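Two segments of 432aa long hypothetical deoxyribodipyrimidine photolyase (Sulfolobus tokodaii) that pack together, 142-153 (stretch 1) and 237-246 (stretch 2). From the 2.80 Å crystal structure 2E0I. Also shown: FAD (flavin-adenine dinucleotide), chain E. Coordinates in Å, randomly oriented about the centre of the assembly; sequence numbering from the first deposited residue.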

# COMPACT_ATOMS: atom_id res chain seq x y z
N SER A 142 -3.66 19.58 10.40
CA SER A 142 -4.68 19.80 11.42
C SER A 142 -4.88 18.48 12.19
O SER A 142 -4.89 18.46 13.42
CB SER A 142 -6.00 20.22 10.74
OG SER A 142 -7.07 20.32 11.66
N PHE A 143 -5.01 17.39 11.43
CA PHE A 143 -5.20 16.04 11.96
C PHE A 143 -4.09 15.58 12.89
O PHE A 143 -4.34 15.12 14.01
CB PHE A 143 -5.30 15.05 10.78
CG PHE A 143 -5.30 13.61 11.19
CD1 PHE A 143 -6.38 13.07 11.87
CD2 PHE A 143 -4.20 12.80 10.90
CE1 PHE A 143 -6.36 11.73 12.27
CE2 PHE A 143 -4.18 11.47 11.29
CZ PHE A 143 -5.26 10.93 11.98
N TYR A 144 -2.85 15.70 12.41
CA TYR A 144 -1.68 15.29 13.18
C TYR A 144 -1.56 16.02 14.51
O TYR A 144 -1.44 15.39 15.56
CB TYR A 144 -0.41 15.52 12.34
CG TYR A 144 0.86 15.09 13.03
CD1 TYR A 144 1.03 13.77 13.46
CD2 TYR A 144 1.90 16.00 13.25
CE1 TYR A 144 2.20 13.37 14.10
CE2 TYR A 144 3.07 15.62 13.89
CZ TYR A 144 3.21 14.30 14.31
OH TYR A 144 4.37 13.90 14.96
N ASN A 145 -1.60 17.35 14.47
CA ASN A 145 -1.49 18.14 15.70
C ASN A 145 -2.52 17.75 16.74
O ASN A 145 -2.20 17.68 17.92
CB ASN A 145 -1.64 19.62 15.38
CG ASN A 145 -0.52 20.13 14.51
OD1 ASN A 145 -0.51 21.31 14.13
ND2 ASN A 145 0.43 19.26 14.17
N GLU A 146 -3.75 17.50 16.32
CA GLU A 146 -4.81 17.14 17.25
C GLU A 146 -4.69 15.70 17.76
O GLU A 146 -4.76 15.45 18.96
CB GLU A 146 -6.19 17.37 16.57
CG GLU A 146 -7.43 17.18 17.48
CD GLU A 146 -8.71 17.88 16.96
OE1 GLU A 146 -9.80 17.60 17.49
OE2 GLU A 146 -8.64 18.73 16.04
N VAL A 147 -4.46 14.76 16.84
CA VAL A 147 -4.38 13.36 17.22
C VAL A 147 -3.06 12.86 17.82
O VAL A 147 -3.04 11.92 18.62
CB VAL A 147 -4.77 12.47 16.01
CG1 VAL A 147 -3.57 12.26 15.09
CG2 VAL A 147 -5.35 11.16 16.50
N SER A 148 -1.94 13.48 17.45
CA SER A 148 -0.65 13.06 17.97
C SER A 148 -0.54 13.27 19.48
O SER A 148 0.30 12.67 20.15
CB SER A 148 0.49 13.81 17.26
OG SER A 148 0.49 15.17 17.61
N LYS A 149 -1.39 14.13 20.02
CA LYS A 149 -1.37 14.40 21.45
C LYS A 149 -1.93 13.19 22.17
O LYS A 149 -1.68 13.00 23.36
CB LYS A 149 -2.22 15.64 21.77
CG LYS A 149 -1.69 16.93 21.17
CD LYS A 149 -2.71 18.06 21.36
CE LYS A 149 -2.29 19.34 20.64
NZ LYS A 149 -3.49 20.14 20.24
N VAL A 150 -2.69 12.37 21.46
CA VAL A 150 -3.27 11.16 22.06
C VAL A 150 -2.18 10.12 22.25
O VAL A 150 -1.21 10.07 21.49
CB VAL A 150 -4.35 10.55 21.16
CG1 VAL A 150 -5.09 9.47 21.91
CG2 VAL A 150 -5.28 11.63 20.67
N LYS A 151 -2.33 9.27 23.26
CA LYS A 151 -1.33 8.26 23.51
C LYS A 151 -1.58 6.98 22.75
O LYS A 151 -2.66 6.41 22.83
CB LYS A 151 -1.27 7.92 24.99
CG LYS A 151 0.03 7.26 25.37
CD LYS A 151 -0.17 6.04 26.22
CE LYS A 151 1.18 5.44 26.56
NZ LYS A 151 1.04 4.11 27.20
N VAL A 152 -0.58 6.54 22.01
CA VAL A 152 -0.67 5.31 21.23
C VAL A 152 -0.67 4.10 22.16
O VAL A 152 0.14 4.02 23.08
CB VAL A 152 0.52 5.19 20.27
CG1 VAL A 152 0.43 3.88 19.50
CG2 VAL A 152 0.55 6.39 19.31
N ARG A 153 -1.58 3.16 21.93
CA ARG A 153 -1.64 1.97 22.77
C ARG A 153 -0.33 1.21 22.60
O ARG A 153 0.25 1.18 21.52
CB ARG A 153 -2.82 1.08 22.37
CG ARG A 153 -2.87 -0.22 23.15
CD ARG A 153 -4.17 -1.01 22.97
NE ARG A 153 -4.27 -1.77 21.71
CZ ARG A 153 -4.87 -1.30 20.62
NH1 ARG A 153 -5.40 -0.09 20.64
NH2 ARG A 153 -4.96 -2.05 19.53
N LYS A 237 11.99 9.47 16.58
CA LYS A 237 12.22 10.11 15.29
C LYS A 237 10.97 10.80 14.74
O LYS A 237 10.19 10.22 13.99
CB LYS A 237 12.74 9.08 14.30
CG LYS A 237 13.85 8.23 14.87
CD LYS A 237 14.19 7.11 13.91
CE LYS A 237 15.17 6.11 14.50
NZ LYS A 237 15.55 5.05 13.51
N GLU A 238 10.81 12.07 15.12
CA GLU A 238 9.67 12.89 14.72
C GLU A 238 9.29 12.79 13.24
O GLU A 238 8.11 12.63 12.93
CB GLU A 238 9.94 14.35 15.11
CG GLU A 238 11.12 14.99 14.37
CD GLU A 238 12.43 14.18 14.48
OE1 GLU A 238 12.95 14.00 15.61
OE2 GLU A 238 12.93 13.71 13.41
N GLU A 239 10.28 12.87 12.35
CA GLU A 239 10.01 12.79 10.91
C GLU A 239 9.33 11.49 10.50
O GLU A 239 8.36 11.49 9.73
CB GLU A 239 11.32 12.92 10.12
CG GLU A 239 11.99 14.28 10.19
CD GLU A 239 11.15 15.39 9.59
OE1 GLU A 239 10.36 16.01 10.33
OE2 GLU A 239 11.27 15.63 8.37
N PHE A 240 9.86 10.38 11.00
CA PHE A 240 9.32 9.07 10.69
C PHE A 240 7.94 8.87 11.30
O PHE A 240 7.04 8.33 10.65
CB PHE A 240 10.26 7.98 11.20
CG PHE A 240 9.76 6.59 10.98
CD1 PHE A 240 9.95 5.96 9.76
CD2 PHE A 240 9.07 5.92 12.00
CE1 PHE A 240 9.47 4.68 9.55
CE2 PHE A 240 8.58 4.63 11.80
CZ PHE A 240 8.78 4.01 10.57
N VAL A 241 7.78 9.30 12.55
CA VAL A 241 6.49 9.16 13.21
C VAL A 241 5.40 10.01 12.53
O VAL A 241 4.25 9.57 12.42
CB VAL A 241 6.58 9.55 14.71
CG1 VAL A 241 5.22 9.46 15.35
CG2 VAL A 241 7.53 8.61 15.41
N ARG A 242 5.74 11.20 12.06
CA ARG A 242 4.74 12.03 11.41
C ARG A 242 4.32 11.35 10.11
O ARG A 242 3.14 11.35 9.75
CB ARG A 242 5.27 13.43 11.11
CG ARG A 242 4.18 14.48 10.93
CD ARG A 242 4.74 15.80 10.41
NE ARG A 242 5.38 15.60 9.13
CZ ARG A 242 6.69 15.62 8.88
NH1 ARG A 242 7.11 15.40 7.64
NH2 ARG A 242 7.57 15.90 9.83
N GLU A 243 5.28 10.76 9.40
CA GLU A 243 4.93 10.11 8.16
C GLU A 243 4.13 8.84 8.39
O GLU A 243 3.32 8.44 7.57
CB GLU A 243 6.19 9.86 7.32
CG GLU A 243 6.45 11.04 6.36
CD GLU A 243 7.77 10.96 5.61
OE1 GLU A 243 8.09 9.88 5.05
OE2 GLU A 243 8.47 12.01 5.56
N LEU A 244 4.33 8.23 9.54
CA LEU A 244 3.58 7.02 9.87
C LEU A 244 2.11 7.40 9.98
O LEU A 244 1.22 6.64 9.62
CB LEU A 244 4.07 6.47 11.20
CG LEU A 244 4.09 4.95 11.37
CD1 LEU A 244 4.86 4.30 10.23
CD2 LEU A 244 4.75 4.63 12.69
N TYR A 245 1.87 8.61 10.49
CA TYR A 245 0.51 9.11 10.67
C TYR A 245 -0.18 9.39 9.34
O TYR A 245 -1.39 9.55 9.30
CB TYR A 245 0.53 10.37 11.56
CG TYR A 245 0.42 10.07 13.04
CD1 TYR A 245 -0.79 9.67 13.60
CD2 TYR A 245 1.54 10.16 13.89
CE1 TYR A 245 -0.90 9.36 14.96
CE2 TYR A 245 1.45 9.85 15.25
CZ TYR A 245 0.23 9.45 15.78
OH TYR A 245 0.11 9.10 17.13
N TRP A 246 0.58 9.46 8.25
CA TRP A 246 -0.03 9.69 6.95
C TRP A 246 -0.84 8.49 6.50
O TRP A 246 -1.72 8.60 5.65
CB TRP A 246 1.00 10.04 5.89
CG TRP A 246 1.27 11.51 5.79
CD1 TRP A 246 2.30 12.19 6.35
CD2 TRP A 246 0.49 12.48 5.08
NE1 TRP A 246 2.22 13.52 6.04
CE2 TRP A 246 1.12 13.72 5.25
CE3 TRP A 246 -0.67 12.41 4.31
CZ2 TRP A 246 0.62 14.90 4.68
CZ3 TRP A 246 -1.16 13.58 3.75
CH2 TRP A 246 -0.52 14.80 3.93
PA FAD E . 9.99 5.75 3.87
O1A FAD E . 11.15 4.98 4.38
O2A FAD E . 9.93 7.22 3.74
O5B FAD E . 9.12 5.59 5.22
C5B FAD E . 8.11 6.53 5.58
C4B FAD E . 6.87 5.80 6.09
O4B FAD E . 5.82 6.72 6.45
C3B FAD E . 6.31 4.90 4.99
O3B FAD E . 6.83 3.58 5.17
C2B FAD E . 4.83 4.89 5.35
O2B FAD E . 4.62 4.06 6.49
C1B FAD E . 4.64 6.36 5.72
N9A FAD E . 4.52 7.22 4.52
C8A FAD E . 5.49 7.93 3.94
N7A FAD E . 4.98 8.65 2.94
C5A FAD E . 3.68 8.40 2.88
C6A FAD E . 2.63 8.84 2.07
N6A FAD E . 2.84 9.73 1.11
N1A FAD E . 1.40 8.36 2.28
C2A FAD E . 1.16 7.48 3.24
N3A FAD E . 2.12 7.04 4.03
C4A FAD E . 3.38 7.48 3.88
N1 FAD E . 2.25 3.75 0.25
C2 FAD E . 1.71 2.47 0.47
O2 FAD E . 1.99 1.84 1.48
N3 FAD E . 0.87 1.90 -0.50
C4 FAD E . 0.60 2.60 -1.68
O4 FAD E . -0.18 2.12 -2.50
C4X FAD E . 1.15 3.85 -1.90
N5 FAD E . 0.94 4.50 -3.12
C5X FAD E . 1.47 5.77 -3.34
C6 FAD E . 1.23 6.40 -4.56
C7 FAD E . 1.73 7.68 -4.79
C7M FAD E . 1.42 8.37 -6.12
C8 FAD E . 2.47 8.33 -3.80
C8M FAD E . 3.00 9.75 -4.01
C9 FAD E . 2.71 7.69 -2.58
C9A FAD E . 2.21 6.41 -2.34
N10 FAD E . 2.42 5.76 -1.11
C10 FAD E . 1.98 4.44 -0.94
C1' FAD E . 3.15 6.45 -0.02
C2' FAD E . 4.67 6.28 0.05
O2' FAD E . 5.28 6.61 -1.20
C3' FAD E . 5.08 4.86 0.48
O3' FAD E . 4.43 4.53 1.70
C4' FAD E . 6.59 4.76 0.69
O4' FAD E . 7.29 5.14 -0.50
C5' FAD E . 7.00 3.34 1.08
O5' FAD E . 8.42 3.22 1.18
P FAD E . 9.18 3.35 2.59
O1P FAD E . 8.50 2.47 3.57
O2P FAD E . 10.62 3.13 2.34
O3P FAD E . 8.92 4.89 3.01
O HOH W 1 1.80 10.50 18.67

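Two helices cross steeply here, their N-to-C directions 112° apart and their axes no closer than 10.6 Å. That spacing leaves room for aromatic rings, and Tyr245 and Tyr144 supply most of what occupies it. The CA-to-CB bond of Tyr245 points toward stretch 1, and with chi1 at -89° the ring runs past Phe143, Tyr144 and Val147, and its hydroxyl reaches Ser148 and Val152.

Tyr144 starts sideways, but its t rotamer carries the ring across to the second helix. There it does two jobs. Its edge meets the face of Tyr245 in an offset edge-to-face pair, planes at 60°, with CE1 of Tyr144 3.3 Å from CD2 of Tyr245. One of its own faces receives Arg242, whose CG lies 3.5 Å from the ring centroid, a CH-pi contact. Arg242 extends through t chi1 and chi2, laying its aliphatic part on the ring, then bends at chi3 (p) so that NH2 reaches Glu239 OE1 at 2.8 Å, a salt bridge along its own helix.

Val147 adds apolar packing, CG1 to Tyr245 CE1 at 3.9 Å. Ser148 in the p rotamer turns OG back to Tyr144 O, 2.8 Å, a hydrogen bond within its own stretch. No direct hydrogen bond joins the stretches; instead a water links Ser148 O (3.0 Å) to Tyr245 OH (2.7 Å), while Val152 CG2 packs 3.5 Å from Tyr245 OH.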